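KLTH0A00704p (Lachancea thermotolerans, PDB 4J2G) acts in autophagy as an Atg13 family protein, whose HORMA domain, the part described here, probably mediates recruitment of PI 3-kinase. Local coordinates at residues S125-D137 and G255-F269. The protein carries 1 engineered substitution. Numbering follows the deposited sequence.
Sequences SEIMLERWLIQMD and GSLRISVSYRKDCDF. Engineered in segment 125-137: Met-136 (natural residue Leu). With SO4 (sulfate ion), chain C.
The carbonyl O of Met-128 (a selenomethionine) is gripped side-on by two nitrogens of Arg-264, NE at 3.1 Å and NH2 at 3.3 Å. It lies at the edge of the guanidinium, only 8° out of its plane; further bonds from NH1 to Lys-223 O and from NH2 to Gly-220 O help fix the group's rotation. A bend at chi3 turns the arginine's end toward this carbonyl. Nearby, Leu-129 O accepts a bond from Arg-264 N. Phe-269 closes this end, with Leu-129 CD2 3.6 Å from its CE2 and Ile-127 CG2 against its CZ.

Strands 126-136 and 255-264 run antiparallel, as neighbours in the five-stranded sheet of the HORMA domain. Arg-131/Ser-262, Leu-133/Ser-260 and Gln-135/Arg-258 are hydrogen-bonded pairs, Gln-135 N bonding weakly; Arg-131 N meets Ser-262 O at 2.7 Å. Arg-131 NH2, also paired with Glu-92, and NH1 hold a sulfate, probably from the crystallisation liquor, that Leu-221 N and Ser-222 N bind too.

On the face packed against helices 18-39 and 158-177, Val-261 lies alongside Trp-132 in a non-hydrogen-bonded pair; its CG2 sits 3.6 Å from the five-membered ring centroid, 11° off the normal, a CH-pi contact. Trp-132 NE1 donates nearly straight to Glu-130 OE1 from above the carboxylate plane; Thr-93, facing the classic beta bulge of Leu-129 and Glu-130, also bonds this oxygen. With an alanine in place of Trp-132, Val-261 CG2 would lose its aromatic face, and the Glu-130 carboxylate would probably be freer to turn. Farther along, Ile-134 CG2 touches Leu-257 CD2 and Ile-259 CG1, both at 4.1 Å.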
ATOM      1  N   SER A 125       6.451   7.520 -14.872  1.00 53.69           N
ATOM      2  CA  SER A 125       6.753   6.078 -14.883  1.00 55.43           C
ATOM      3  C   SER A 125       5.588   5.270 -14.226  1.00 60.17           C
ATOM      4  O   SER A 125       5.268   4.154 -14.674  1.00 58.01           O
ATOM      5  CB  SER A 125       8.031   5.870 -14.082  1.00 55.07           C
ATOM      6  OG  SER A 125       7.896   6.549 -12.831  1.00 63.76           O
ATOM      7  N   GLU A 126       4.968   5.865 -13.193  1.00 51.50           N
ATOM      8  CA  GLU A 126       3.862   5.229 -12.385  1.00 56.92           C
ATOM      9  C   GLU A 126       2.930   6.249 -11.711  1.00 51.57           C
ATOM     10  O   GLU A 126       3.304   7.409 -11.543  1.00 51.76           O
ATOM     11  CB  GLU A 126       4.443   4.306 -11.297  1.00 48.16           C
ATOM     12  CG  GLU A 126       5.439   5.004 -10.412  1.00 54.07           C
ATOM     13  CD  GLU A 126       6.022   4.106  -9.337  1.00 63.54           C
ATOM     14  OE1 GLU A 126       6.639   3.081  -9.703  1.00 65.65           O
ATOM     15  OE2 GLU A 126       5.858   4.431  -8.123  1.00 66.50           O
ATOM     16  N   ILE A 127       1.715   5.820 -11.340  1.00 52.81           N
ATOM     17  CA  ILE A 127       0.845   6.626 -10.483  1.00 46.45           C
ATOM     18  C   ILE A 127       0.658   5.861  -9.209  1.00 46.40           C
ATOM     19  O   ILE A 127       0.142   4.729  -9.242  1.00 48.85           O
ATOM     20  CB  ILE A 127      -0.510   6.864 -11.152  1.00 49.17           C
ATOM     21  CG1 ILE A 127      -0.286   7.609 -12.464  1.00 56.72           C
ATOM     22  CG2 ILE A 127      -1.557   7.549 -10.219  1.00 44.37           C
ATOM     23  CD1 ILE A 127      -1.423   7.441 -13.458  1.00 54.81           C
HETATM   24  N   MSE A 128       1.055   6.468  -8.088  1.00 49.49           N
HETATM   25  CA  MSE A 128       0.890   5.871  -6.761  1.00 41.38           C
HETATM   26  C   MSE A 128      -0.564   5.730  -6.430  1.00 46.55           C
HETATM   27  O   MSE A 128      -1.344   6.629  -6.695  1.00 44.29           O
HETATM   28  CB  MSE A 128       1.478   6.860  -5.777  1.00 40.99           C
HETATM   29  CG  MSE A 128       2.939   6.610  -5.575  1.00 38.53           C
HETATM   30 SE   MSE A 128       3.470   4.822  -5.010  0.59 46.85          SE
HETATM   31  CE  MSE A 128       2.586   5.083  -3.275  1.00 40.66           C
ATOM     32  N   LEU A 129      -0.953   4.605  -5.821  1.00 42.82           N
ATOM     33  CA  LEU A 129      -2.329   4.431  -5.492  1.00 38.23           C
ATOM     34  C   LEU A 129      -2.544   4.156  -3.979  1.00 39.97           C
ATOM     35  O   LEU A 129      -3.567   4.537  -3.433  1.00 36.95           O
ATOM     36  CB  LEU A 129      -2.868   3.223  -6.311  1.00 44.20           C
ATOM     37  CG  LEU A 129      -2.788   3.260  -7.849  1.00 43.64           C
ATOM     38  CD1 LEU A 129      -3.150   1.950  -8.483  1.00 44.27           C
ATOM     39  CD2 LEU A 129      -3.634   4.387  -8.406  1.00 39.30           C
ATOM     40  N   GLU A 130      -1.634   3.422  -3.356  1.00 36.29           N
ATOM     41  CA  GLU A 130      -1.787   3.055  -1.959  1.00 44.19           C
ATOM     42  C   GLU A 130      -0.426   3.029  -1.334  1.00 45.19           C
ATOM     43  O   GLU A 130       0.560   2.640  -1.990  1.00 39.75           O
ATOM     44  CB  GLU A 130      -2.309   1.625  -1.771  1.00 38.78           C
ATOM     45  CG  GLU A 130      -3.584   1.271  -2.506  1.00 46.28           C
ATOM     46  CD  GLU A 130      -3.931  -0.257  -2.390  1.00 52.78           C
ATOM     47  OE1 GLU A 130      -3.028  -1.193  -2.340  1.00 48.50           O
ATOM     48  OE2 GLU A 130      -5.149  -0.511  -2.386  1.00 54.54           O
ATOM     49  N   ARG A 131      -0.370   3.367  -0.055  1.00 37.50           N
ATOM     50  CA  ARG A 131       0.892   3.117   0.664  1.00 42.62           C
ATOM     51  C   ARG A 131       0.590   2.543   2.028  1.00 35.79           C
ATOM     52  O   ARG A 131      -0.054   3.198   2.823  1.00 41.64           O
ATOM     53  CB  ARG A 131       1.745   4.361   0.786  1.00 37.42           C
ATOM     54  CG  ARG A 131       3.153   4.107   1.352  1.00 40.79           C
ATOM     55  CD  ARG A 131       3.923   5.450   1.436  1.00 44.24           C
ATOM     56  NE  ARG A 131       4.470   5.865   0.134  1.00 49.47           N
ATOM     57  CZ  ARG A 131       4.256   7.047  -0.459  1.00 51.97           C
ATOM     58  NH1 ARG A 131       3.500   7.977   0.097  1.00 51.82           N
ATOM     59  NH2 ARG A 131       4.840   7.312  -1.624  1.00 52.76           N
ATOM     60  N   TRP A 132       1.083   1.335   2.267  1.00 41.94           N
ATOM     61  CA  TRP A 132       0.799   0.574   3.516  1.00 43.12           C
ATOM     62  C   TRP A 132       2.012   0.715   4.394  1.00 44.00           C
ATOM     63  O   TRP A 132       3.144   0.842   3.910  1.00 40.75           O
ATOM     64  CB  TRP A 132       0.648  -0.920   3.193  1.00 35.60           C
ATOM     65  CG  TRP A 132      -0.511  -1.271   2.348  1.00 41.33           C
ATOM     66  CD1 TRP A 132      -0.595  -1.172   0.946  1.00 34.70           C
ATOM     67  CD2 TRP A 132      -1.750  -1.804   2.784  1.00 36.11           C
ATOM     68  NE1 TRP A 132      -1.830  -1.570   0.541  1.00 43.02           N
ATOM     69  CE2 TRP A 132      -2.546  -2.014   1.624  1.00 34.70           C
ATOM     70  CE3 TRP A 132      -2.286  -2.128   4.057  1.00 40.90           C
ATOM     71  CZ2 TRP A 132      -3.843  -2.543   1.675  1.00 38.88           C
ATOM     72  CZ3 TRP A 132      -3.550  -2.638   4.112  1.00 38.27           C
ATOM     73  CH2 TRP A 132      -4.345  -2.835   2.915  1.00 36.95           C
ATOM     74  N   LEU A 133       1.790   0.664   5.684  1.00 44.21           N
ATOM     75  CA  LEU A 133       2.872   0.723   6.655  1.00 41.96           C
ATOM     76  C   LEU A 133       2.484  -0.311   7.729  1.00 43.57           C
ATOM     77  O   LEU A 133       1.392  -0.235   8.263  1.00 39.42           O
ATOM     78  CB  LEU A 133       2.812   2.057   7.356  1.00 36.09           C
ATOM     79  CG  LEU A 133       3.769   2.186   8.552  1.00 42.84           C
ATOM     80  CD1 LEU A 133       5.257   2.015   8.174  1.00 39.12           C
ATOM     81  CD2 LEU A 133       3.562   3.456   9.370  1.00 39.73           C
ATOM     82  N   ILE A 134       3.378  -1.240   8.014  1.00 41.81           N
ATOM     83  CA  ILE A 134       3.212  -2.277   9.062  1.00 49.19           C
ATOM     84  C   ILE A 134       4.456  -2.087   9.917  1.00 50.13           C
ATOM     85  O   ILE A 134       5.595  -1.868   9.384  1.00 46.69           O
ATOM     86  CB  ILE A 134       3.238  -3.670   8.430  1.00 47.20           C
ATOM     87  CG1 ILE A 134       2.159  -3.741   7.322  1.00 46.98           C
ATOM     88  CG2 ILE A 134       3.048  -4.766   9.494  1.00 48.48           C
ATOM     89  CD1 ILE A 134       2.413  -4.849   6.323  1.00 58.53           C
ATOM     90  N   GLN A 135       4.224  -2.050  11.214  1.00 42.45           N
ATOM     91  CA  GLN A 135       5.177  -1.558  12.206  1.00 44.34           C
ATOM     92  C   GLN A 135       4.917  -2.200  13.567  1.00 48.97           C
ATOM     93  O   GLN A 135       3.751  -2.518  13.891  1.00 43.33           O
ATOM     94  CB  GLN A 135       4.712  -0.160  12.514  1.00 56.79           C
ATOM     95  CG  GLN A 135       5.696   0.901  12.254  1.00 70.09           C
ATOM     96  CD  GLN A 135       5.049   2.226  12.545  1.00 81.32           C
ATOM     97  OE1 GLN A 135       3.832   2.306  12.841  1.00 67.46           O
ATOM     98  NE2 GLN A 135       5.845   3.281  12.442  1.00 68.39           N
HETATM   99  N   MSE A 136       5.970  -2.301  14.364  1.00 55.12           N
HETATM  100  CA  MSE A 136       5.889  -2.651  15.774  1.00 68.99           C
HETATM  101  C   MSE A 136       6.204  -1.367  16.549  1.00 74.77           C
HETATM  102  O   MSE A 136       7.230  -0.758  16.296  1.00 67.07           O
HETATM  103  CB  MSE A 136       6.989  -3.699  15.877  1.00 73.60           C
HETATM  104  CG  MSE A 136       7.001  -4.535  17.142  1.00 87.45           C
HETATM  105 SE   MSE A 136       5.315  -5.536  17.351  1.00113.09          SE
HETATM  106  CE  MSE A 136       5.256  -4.979  19.227  1.00 88.90           C
ATOM    107  N   ASP A 137       5.318  -0.934  17.459  1.00 85.30           N
ATOM    108  CA  ASP A 137       5.577   0.173  18.469  1.00 98.30           C
ATOM    109  C   ASP A 137       6.941   0.851  18.397  1.00 96.69           C
ATOM    110  O   ASP A 137       7.790   0.662  19.276  1.00 80.73           O
ATOM    111  CB  ASP A 137       5.330  -0.293  19.929  1.00 81.38           C
ATOM    112  CG  ASP A 137       5.692   0.793  21.005  1.00109.01           C
ATOM    113  OD1 ASP A 137       6.876   0.905  21.433  1.00107.18           O
ATOM    114  OD2 ASP A 137       4.775   1.518  21.467  1.00116.31           O
ATOM    115  N   GLY A 255       5.463  -4.190  22.447  1.00 78.05           N
ATOM    116  CA  GLY A 255       4.872  -2.995  21.839  1.00 73.66           C
ATOM    117  C   GLY A 255       3.564  -3.276  21.110  1.00 77.94           C
ATOM    118  O   GLY A 255       2.914  -4.329  21.298  1.00 69.18           O
ATOM    119  N   SER A 256       3.147  -2.327  20.283  1.00 66.73           N
ATOM    120  CA  SER A 256       1.903  -2.524  19.556  1.00 63.19           C
ATOM    121  C   SER A 256       2.131  -2.851  18.087  1.00 55.67           C
ATOM    122  O   SER A 256       2.991  -2.245  17.393  1.00 48.73           O
ATOM    123  CB  SER A 256       1.011  -1.320  19.714  1.00 67.09           C
ATOM    124  OG  SER A 256       0.547  -1.281  21.033  1.00 81.35           O
ATOM    125  N   LEU A 257       1.400  -3.839  17.605  1.00 54.77           N
ATOM    126  CA  LEU A 257       1.467  -4.087  16.160  1.00 60.24           C
ATOM    127  C   LEU A 257       0.453  -3.178  15.441  1.00 60.90           C
ATOM    128  O   LEU A 257      -0.732  -3.290  15.671  1.00 56.20           O
ATOM    129  CB  LEU A 257       1.269  -5.562  15.875  1.00 63.49           C
ATOM    130  CG  LEU A 257       1.923  -6.248  14.653  1.00 76.98           C
ATOM    131  CD1 LEU A 257       1.203  -7.575  14.478  1.00 81.48           C
ATOM    132  CD2 LEU A 257       1.886  -5.511  13.313  1.00 72.96           C
ATOM    133  N   ARG A 258       0.933  -2.245  14.620  1.00 47.91           N
ATOM    134  CA  ARG A 258       0.051  -1.234  13.977  1.00 48.26           C
ATOM    135  C   ARG A 258       0.164  -1.376  12.446  1.00 52.39           C
ATOM    136  O   ARG A 258       1.284  -1.327  11.896  1.00 50.08           O
ATOM    137  CB  ARG A 258       0.501   0.206  14.326  1.00 56.01           C
ATOM    138  CG  ARG A 258       0.399   0.597  15.796  1.00 61.65           C
ATOM    139  CD  ARG A 258       0.805   2.030  16.073  1.00 61.62           C
ATOM    140  NE  ARG A 258       0.865   2.372  17.511  1.00 82.54           N
ATOM    141  CZ  ARG A 258      -0.167   2.536  18.363  1.00 78.05           C
ATOM    142  NH1 ARG A 258      -1.445   2.394  17.995  1.00 74.45           N
ATOM    143  NH2 ARG A 258       0.087   2.876  19.623  1.00 85.29           N
ATOM    144  N   ILE A 259      -0.984  -1.571  11.787  1.00 54.91           N
ATOM    145  CA  ILE A 259      -1.121  -1.563  10.319  1.00 53.68           C
ATOM    146  C   ILE A 259      -1.998  -0.406   9.894  1.00 48.60           C
ATOM    147  O   ILE A 259      -3.098  -0.243  10.389  1.00 50.21           O
ATOM    148  CB  ILE A 259      -1.814  -2.844   9.794  1.00 47.59           C
ATOM    149  CG1 ILE A 259      -0.940  -4.034  10.180  1.00 53.27           C
ATOM    150  CG2 ILE A 259      -1.954  -2.774   8.224  1.00 43.75           C
ATOM    151  CD1 ILE A 259      -1.641  -5.363  10.150  1.00 57.36           C
ATOM    152  N   SER A 260      -1.521   0.386   8.981  1.00 44.11           N
ATOM    153  CA  SER A 260      -2.341   1.450   8.383  1.00 47.54           C
ATOM    154  C   SER A 260      -2.094   1.548   6.838  1.00 42.48           C
ATOM    155  O   SER A 260      -1.134   0.998   6.346  1.00 40.58           O
ATOM    156  CB  SER A 260      -2.010   2.766   9.046  1.00 41.34           C
ATOM    157  OG  SER A 260      -0.622   3.029   8.751  1.00 49.26           O
ATOM    158  N   VAL A 261      -2.997   2.206   6.096  1.00 44.24           N
ATOM    159  CA  VAL A 261      -2.866   2.371   4.650  1.00 41.61           C
ATOM    160  C   VAL A 261      -3.464   3.726   4.332  1.00 42.53           C
ATOM    161  O   VAL A 261      -4.512   4.066   4.829  1.00 47.05           O
ATOM    162  CB  VAL A 261      -3.541   1.226   3.798  1.00 38.55           C
ATOM    163  CG1 VAL A 261      -5.030   1.168   4.058  1.00 39.36           C
ATOM    164  CG2 VAL A 261      -3.305   1.466   2.277  1.00 37.22           C
ATOM    165  N   SER A 262      -2.752   4.495   3.535  1.00 42.60           N
ATOM    166  CA  SER A 262      -3.258   5.716   2.879  1.00 45.31           C
ATOM    167  C   SER A 262      -3.415   5.416   1.413  1.00 46.74           C
ATOM    168  O   SER A 262      -2.507   4.835   0.818  1.00 42.16           O
ATOM    169  CB  SER A 262      -2.218   6.801   3.001  1.00 47.46           C
ATOM    170  OG  SER A 262      -2.228   7.219   4.361  1.00 58.89           O
ATOM    171  N   TYR A 263      -4.552   5.820   0.836  1.00 46.66           N
ATOM    172  CA  TYR A 263      -4.863   5.518  -0.535  1.00 44.90           C
ATOM    173  C   TYR A 263      -5.597   6.647  -1.285  1.00 42.16           C
ATOM    174  O   TYR A 263      -6.386   7.356  -0.730  1.00 39.28           O
ATOM    175  CB  TYR A 263      -5.631   4.213  -0.637  1.00 38.02           C
ATOM    176  CG  TYR A 263      -6.923   4.218   0.147  1.00 38.06           C
ATOM    177  CD1 TYR A 263      -6.935   3.833   1.508  1.00 45.41           C
ATOM    178  CD2 TYR A 263      -8.109   4.553  -0.444  1.00 35.50           C
ATOM    179  CE1 TYR A 263      -8.112   3.828   2.240  1.00 39.14           C
ATOM    180  CE2 TYR A 263      -9.326   4.534   0.271  1.00 39.94           C
ATOM    181  CZ  TYR A 263      -9.318   4.146   1.606  1.00 40.33           C
ATOM    182  OH  TYR A 263     -10.496   4.170   2.309  1.00 50.35           O
ATOM    183  N   ARG A 264      -5.286   6.818  -2.560  1.00 44.93           N
ATOM    184  CA  ARG A 264      -6.052   7.689  -3.435  1.00 37.95           C
ATOM    185  C   ARG A 264      -7.515   7.193  -3.530  1.00 45.00           C
ATOM    186  O   ARG A 264      -7.753   6.060  -3.940  1.00 47.03           O
ATOM    187  CB  ARG A 264      -5.328   7.630  -4.803  1.00 42.56           C
ATOM    188  CG  ARG A 264      -5.792   8.676  -5.776  1.00 40.60           C
ATOM    189  CD  ARG A 264      -5.099   8.504  -7.155  1.00 45.13           C
ATOM    190  NE  ARG A 264      -3.661   8.678  -7.059  1.00 41.65           N
ATOM    191  CZ  ARG A 264      -3.021   9.857  -6.920  1.00 46.62           C
ATOM    192  NH1 ARG A 264      -3.658  11.003  -6.841  1.00 42.52           N
ATOM    193  NH2 ARG A 264      -1.704   9.878  -6.857  1.00 45.76           N
ATOM    194  N   LYS A 265      -8.480   8.009  -3.077  1.00 41.63           N
ATOM    195  CA  LYS A 265      -9.937   7.754  -3.213  1.00 46.33           C
ATOM    196  C   LYS A 265     -10.452   7.384  -4.595  1.00 51.25           C
ATOM    197  O   LYS A 265     -11.347   6.570  -4.727  1.00 42.72           O
ATOM    198  CB  LYS A 265     -10.752   8.984  -2.771  1.00 49.01           C
ATOM    199  CG  LYS A 265     -10.682   9.336  -1.266  1.00 60.94           C
ATOM    200  CD  LYS A 265     -11.188  10.759  -1.039  1.00 55.70           C
ATOM    201  CE  LYS A 265     -11.668  10.944   0.373  1.00 65.91           C
ATOM    202  NZ  LYS A 265     -11.983  12.380   0.557  1.00 71.11           N
ATOM    203  N   ASP A 266      -9.917   8.017  -5.637  1.00 45.23           N
ATOM    204  CA  ASP A 266     -10.382   7.715  -6.966  1.00 46.05           C
ATOM    205  C   ASP A 266      -9.342   6.905  -7.784  1.00 49.83           C
ATOM    206  O   ASP A 266      -8.189   7.333  -7.939  1.00 50.53           O
ATOM    207  CB  ASP A 266     -10.599   9.067  -7.639  1.00 57.73           C
ATOM    208  CG  ASP A 266     -11.545   9.928  -6.883  1.00 54.19           C
ATOM    209  OD1 ASP A 266     -12.749   9.851  -7.252  1.00 53.06           O
ATOM    210  OD2 ASP A 266     -11.100  10.683  -5.960  1.00 63.52           O
ATOM    211  N   CYS A 267      -9.770   5.796  -8.383  1.00 50.76           N
ATOM    212  CA  CYS A 267      -8.896   4.974  -9.212  1.00 46.39           C
ATOM    213  C   CYS A 267      -9.595   4.620 -10.529  1.00 50.40           C
ATOM    214  O   CYS A 267      -9.251   3.661 -11.179  1.00 49.58           O
ATOM    215  CB  CYS A 267      -8.598   3.657  -8.491  1.00 68.55           C
ATOM    216  SG  CYS A 267      -7.581   3.813  -7.029  1.00 62.60           S
ATOM    217  N   ASP A 268     -10.619   5.359 -10.922  1.00 44.65           N
ATOM    218  CA  ASP A 268     -11.274   4.962 -12.161  1.00 46.48           C
ATOM    219  C   ASP A 268     -10.454   5.572 -13.328  1.00 42.10           C
ATOM    220  O   ASP A 268     -10.880   6.532 -13.874  1.00 47.32           O
ATOM    221  CB  ASP A 268     -12.730   5.448 -12.143  1.00 42.31           C
ATOM    222  CG  ASP A 268     -13.537   4.976 -13.371  1.00 52.45           C
ATOM    223  OD1 ASP A 268     -13.102   4.093 -14.114  1.00 58.52           O
ATOM    224  OD2 ASP A 268     -14.630   5.497 -13.588  1.00 64.39           O
ATOM    225  N   PHE A 269      -9.237   5.065 -13.553  1.00 42.26           N
ATOM    226  CA  PHE A 269      -8.296   5.456 -14.633  1.00 50.46           C
ATOM    227  C   PHE A 269      -8.611   4.847 -16.000  1.00 58.85           C
ATOM    228  O   PHE A 269      -9.157   3.746 -16.063  1.00 52.91           O
ATOM    229  CB  PHE A 269      -6.869   5.038 -14.263  1.00 48.58           C
ATOM    230  CG  PHE A 269      -6.283   5.841 -13.142  1.00 50.91           C
ATOM    231  CD1 PHE A 269      -5.732   7.112 -13.371  1.00 42.44           C
ATOM    232  CD2 PHE A 269      -6.291   5.347 -11.837  1.00 39.10           C
ATOM    233  CE1 PHE A 269      -5.187   7.876 -12.316  1.00 48.19           C
ATOM    234  CE2 PHE A 269      -5.731   6.100 -10.775  1.00 47.60           C
ATOM    235  CZ  PHE A 269      -5.194   7.376 -11.007  1.00 47.48           C
TER
HETATM  236  S   SO4 C 301       4.113  10.769  -2.340  1.00 63.02           S
HETATM  237  O1  SO4 C 301       4.187  10.868  -0.897  1.00 61.29           O
HETATM  238  O2  SO4 C 301       3.251  11.905  -2.695  1.00 59.05           O
HETATM  239  O3  SO4 C 301       5.341  10.899  -3.159  1.00 65.75           O
HETATM  240  O4  SO4 C 301       3.602   9.420  -2.655  1.00 67.52           O
HETATM  241  O   HOH W   1      -6.144   3.773  -4.216  1.00 36.18           O